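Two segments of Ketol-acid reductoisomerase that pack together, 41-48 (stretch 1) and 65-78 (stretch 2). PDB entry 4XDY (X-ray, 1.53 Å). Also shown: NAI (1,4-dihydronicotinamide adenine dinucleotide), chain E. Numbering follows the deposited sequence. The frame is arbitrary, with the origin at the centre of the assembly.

Stretch 1 41-48: NVVIGETE
Stretch 2 (65-78) GFEVLPIDKAAEKG

Two parallel strands pair in register, Ile44 beside Val68 (CA to CA 4.7 Å) and Gly45 beside Leu69 (CA to CA 5.1 Å), their axes crossing at -36°. Extended phi/psi runs from Val42 (-123/140) through Gly45 (-95/119), and Val68 (-125/119) and Leu69 (-125/163) match it. Three backbone hydrogen bonds fix the ladder: Ile44 N to Glu67 O 2.9 Å, Leu69 N to Ile44 O 2.8 Å, Glu46 N to Leu69 O 2.9 Å. Before the first of these, a water O donates to Val42 O (2.6 Å) and accepts from Glu67 N (2.9 Å). Pro70 occupies the N-cap position of helix 71-77, whose axis runs at 148° to that of strand 41-46.

The helix leaves no room for a CB at Gly45: its CA lies 3.4 Å from Ala74 CB, and an ideal CB would clash with that methyl. On the same side, Val43 (m) sets CG1 3.5 Å from Glu67 OE1 and 3.9 Å from Lys77 CE, near the Lys77 NZ to Glu67 OE1 salt bridge (3.0 Å); Glu67 and Lys77 are extended, chi1 and chi2 both t. Ile44 (m, m) and Val68 share the other face, Ile44 CB 4.2 Å from Val68 CG2. Phe66 (chi1 m, chi2 -89°), from the preceding loop, sets CB 3.6 Å from Ile44 CG1, with Ile44 CD1 over one ring face. The CA-to-CB bond of Glu46 points away; Glu46 OE2 accepts from NAI O2B at 2.6 Å.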

# COMPACT_ATOMS: atom_id res chain seq x y z
N ASN A 41 4.16 13.85 -30.82
CA ASN A 41 5.00 13.09 -31.71
C ASN A 41 6.18 12.49 -30.93
O ASN A 41 7.02 13.23 -30.41
CB ASN A 41 5.54 13.96 -32.88
CG ASN A 41 6.20 13.12 -34.00
OD1 ASN A 41 7.29 13.45 -34.52
ND2 ASN A 41 5.52 12.05 -34.40
N VAL A 42 6.27 11.15 -30.87
CA VAL A 42 7.36 10.49 -30.13
C VAL A 42 8.17 9.56 -30.99
O VAL A 42 7.57 8.79 -31.78
CB VAL A 42 6.79 9.64 -28.96
CG1 VAL A 42 7.93 8.90 -28.21
CG2 VAL A 42 5.98 10.51 -28.02
N VAL A 43 9.48 9.55 -30.82
CA VAL A 43 10.29 8.48 -31.39
C VAL A 43 11.05 7.80 -30.28
O VAL A 43 11.32 8.47 -29.25
CB VAL A 43 11.21 8.96 -32.53
CG1 VAL A 43 10.32 9.62 -33.60
CG2 VAL A 43 12.29 9.90 -32.06
N ILE A 44 11.20 6.49 -30.41
CA ILE A 44 11.99 5.68 -29.43
C ILE A 44 13.41 5.53 -29.88
O ILE A 44 13.68 5.08 -31.00
CB ILE A 44 11.37 4.31 -29.16
CG1 ILE A 44 9.90 4.45 -28.80
CG2 ILE A 44 12.16 3.57 -28.07
CD1 ILE A 44 9.63 5.34 -27.56
N GLY A 45 14.33 5.89 -29.01
CA GLY A 45 15.75 5.54 -29.11
C GLY A 45 16.00 4.28 -28.27
O GLY A 45 15.77 4.28 -27.06
N GLU A 46 16.45 3.20 -28.92
CA GLU A 46 16.74 1.95 -28.22
C GLU A 46 17.90 1.27 -28.85
O GLU A 46 18.48 1.80 -29.81
CB GLU A 46 15.50 1.05 -28.13
CG GLU A 46 14.82 1.06 -26.77
CD GLU A 46 15.59 0.39 -25.62
OE1 GLU A 46 16.73 -0.03 -25.81
OE2 GLU A 46 15.07 0.40 -24.43
N THR A 47 18.31 0.16 -28.23
CA THR A 47 19.41 -0.64 -28.69
C THR A 47 18.90 -2.06 -29.01
O THR A 47 18.29 -2.73 -28.18
CB THR A 47 20.50 -0.71 -27.62
OG1 THR A 47 20.87 0.62 -27.22
CG2 THR A 47 21.75 -1.43 -28.20
N GLU A 48 19.12 -2.47 -30.26
CA GLU A 48 18.50 -3.66 -30.80
C GLU A 48 19.00 -4.94 -30.10
O GLU A 48 18.21 -5.82 -29.79
CB GLU A 48 18.74 -3.74 -32.32
CG GLU A 48 17.93 -4.83 -32.98
CD GLU A 48 17.92 -4.70 -34.50
OE1 GLU A 48 17.06 -5.26 -35.19
OE2 GLU A 48 18.80 -4.02 -35.02
N GLY A 65 3.84 0.13 -31.81
CA GLY A 65 3.54 1.02 -32.90
C GLY A 65 4.39 2.25 -32.96
O GLY A 65 4.02 3.19 -33.58
N PHE A 66 5.56 2.27 -32.32
CA PHE A 66 6.45 3.41 -32.40
C PHE A 66 7.44 3.31 -33.52
O PHE A 66 7.85 2.23 -33.88
CB PHE A 66 7.24 3.51 -31.06
CG PHE A 66 6.40 3.95 -29.95
CD1 PHE A 66 6.26 5.32 -29.70
CD2 PHE A 66 5.72 3.06 -29.20
CE1 PHE A 66 5.42 5.76 -28.68
CE2 PHE A 66 4.88 3.49 -28.19
CZ PHE A 66 4.75 4.83 -27.91
N GLU A 67 7.90 4.46 -34.00
CA GLU A 67 9.16 4.49 -34.70
C GLU A 67 10.33 4.26 -33.74
O GLU A 67 10.49 5.01 -32.77
CB GLU A 67 9.33 5.79 -35.46
CG GLU A 67 10.71 5.95 -36.04
CD GLU A 67 10.89 7.18 -36.94
OE1 GLU A 67 10.13 8.17 -36.82
OE2 GLU A 67 11.83 7.13 -37.77
N VAL A 68 11.19 3.29 -34.05
CA VAL A 68 12.24 2.84 -33.16
C VAL A 68 13.56 2.94 -33.89
O VAL A 68 13.75 2.35 -34.95
CB VAL A 68 11.92 1.41 -32.62
CG1 VAL A 68 12.96 0.95 -31.60
CG2 VAL A 68 10.52 1.34 -32.07
N LEU A 69 14.46 3.75 -33.35
CA LEU A 69 15.73 3.99 -33.93
C LEU A 69 16.80 3.68 -32.95
O LEU A 69 16.54 3.76 -31.74
CB LEU A 69 15.84 5.48 -34.30
CG LEU A 69 14.72 6.05 -35.20
CD1 LEU A 69 14.73 7.57 -35.31
CD2 LEU A 69 14.86 5.44 -36.57
N PRO A 70 18.04 3.53 -33.45
CA PRO A 70 19.19 3.58 -32.60
C PRO A 70 19.23 4.92 -31.87
O PRO A 70 18.70 5.93 -32.37
CB PRO A 70 20.40 3.46 -33.57
CG PRO A 70 19.83 2.96 -34.87
CD PRO A 70 18.40 3.36 -34.89
N ILE A 71 19.83 4.92 -30.69
CA ILE A 71 19.84 6.14 -29.86
C ILE A 71 20.43 7.35 -30.60
O ILE A 71 19.86 8.46 -30.51
CB ILE A 71 20.56 5.88 -28.49
CG1 ILE A 71 19.74 4.86 -27.69
CG2 ILE A 71 20.83 7.18 -27.74
CD1 ILE A 71 20.38 4.35 -26.42
N ASP A 72 21.55 7.18 -31.29
CA ASP A 72 22.10 8.31 -32.05
C ASP A 72 21.14 8.95 -33.09
O ASP A 72 21.00 10.19 -33.12
CB ASP A 72 23.46 7.99 -32.63
CG ASP A 72 23.43 6.93 -33.73
OD1 ASP A 72 22.39 6.29 -33.99
OD2 ASP A 72 24.51 6.78 -34.30
N LYS A 73 20.44 8.13 -33.85
CA LYS A 73 19.45 8.67 -34.83
C LYS A 73 18.23 9.25 -34.13
O LYS A 73 17.61 10.17 -34.60
CB LYS A 73 18.91 7.57 -35.79
CG LYS A 73 19.92 6.77 -36.61
CD LYS A 73 21.07 7.63 -37.07
CE LYS A 73 21.89 6.90 -38.14
NZ LYS A 73 22.71 7.93 -38.82
N ALA A 74 17.84 8.67 -33.01
CA ALA A 74 16.74 9.21 -32.25
C ALA A 74 17.07 10.58 -31.69
O ALA A 74 16.22 11.47 -31.69
CB ALA A 74 16.34 8.25 -31.13
N ALA A 75 18.30 10.77 -31.25
CA ALA A 75 18.72 12.01 -30.66
C ALA A 75 18.75 13.12 -31.73
O ALA A 75 18.48 14.26 -31.46
CB ALA A 75 20.08 11.91 -30.09
N GLU A 76 19.14 12.73 -32.93
CA GLU A 76 19.14 13.63 -34.09
C GLU A 76 17.74 14.14 -34.36
O GLU A 76 17.54 15.33 -34.55
CB GLU A 76 19.72 12.88 -35.33
CG GLU A 76 20.12 13.80 -36.46
CD GLU A 76 21.11 13.17 -37.44
OE1 GLU A 76 21.54 11.99 -37.29
OE2 GLU A 76 21.46 13.91 -38.37
N LYS A 77 16.75 13.28 -34.28
CA LYS A 77 15.45 13.61 -34.64
C LYS A 77 14.67 14.36 -33.52
O LYS A 77 13.69 15.05 -33.75
CB LYS A 77 14.78 12.30 -34.99
CG LYS A 77 13.37 12.47 -35.42
CD LYS A 77 12.88 11.40 -36.38
CE LYS A 77 11.40 11.73 -36.65
NZ LYS A 77 10.84 10.96 -37.78
N GLY A 78 15.05 14.15 -32.26
CA GLY A 78 14.24 14.72 -31.21
C GLY A 78 14.57 16.20 -30.98
O GLY A 78 15.72 16.58 -30.89
PA NAI E . 14.99 0.67 -17.15
O1A NAI E . 15.93 -0.01 -16.15
O2A NAI E . 13.61 0.19 -17.30
O5B NAI E . 15.84 0.81 -18.51
C5B NAI E . 15.19 1.31 -19.72
C4B NAI E . 15.69 0.47 -20.93
O4B NAI E . 17.07 0.78 -21.06
C3B NAI E . 15.64 -1.08 -20.82
O3B NAI E . 14.29 -1.48 -21.04
C2B NAI E . 16.65 -1.50 -21.87
O2B NAI E . 15.97 -1.62 -23.12
C1B NAI E . 17.62 -0.29 -21.87
N9A NAI E . 18.91 -0.66 -21.31
C8A NAI E . 19.06 -1.37 -20.12
N7A NAI E . 20.36 -1.55 -19.89
C5A NAI E . 21.03 -0.99 -20.93
C6A NAI E . 22.42 -0.88 -21.31
N6A NAI E . 23.40 -1.39 -20.56
N1A NAI E . 22.76 -0.20 -22.44
C2A NAI E . 21.80 0.32 -23.24
N3A NAI E . 20.51 0.27 -22.98
C4A NAI E . 20.06 -0.39 -21.85
O3 NAI E . 14.95 2.30 -16.70
PN NAI E . 13.80 2.92 -15.66
O1N NAI E . 13.77 2.12 -14.38
O2N NAI E . 12.57 3.05 -16.46
O5D NAI E . 14.59 4.24 -15.31
C5D NAI E . 14.62 5.33 -16.29
C4D NAI E . 14.87 6.72 -15.59
O4D NAI E . 13.62 6.97 -14.90
C3D NAI E . 15.93 6.74 -14.51
O3D NAI E . 16.57 8.02 -14.48
C2D NAI E . 15.19 6.51 -13.18
O2D NAI E . 15.84 6.97 -12.00
C1D NAI E . 13.90 7.24 -13.47
N1N NAI E . 12.68 6.87 -12.73
C2N NAI E . 12.27 5.59 -12.77
C3N NAI E . 11.15 5.20 -12.13
C7N NAI E . 10.69 3.85 -12.28
O7N NAI E . 11.38 2.84 -12.60
N7N NAI E . 9.38 3.75 -12.29
C4N NAI E . 10.38 6.21 -11.43
C5N NAI E . 10.75 7.57 -11.62
C6N NAI E . 11.92 7.85 -12.25
O HOH W 1 6.58 6.88 -33.23
O HOH W 2 21.54 2.65 -29.49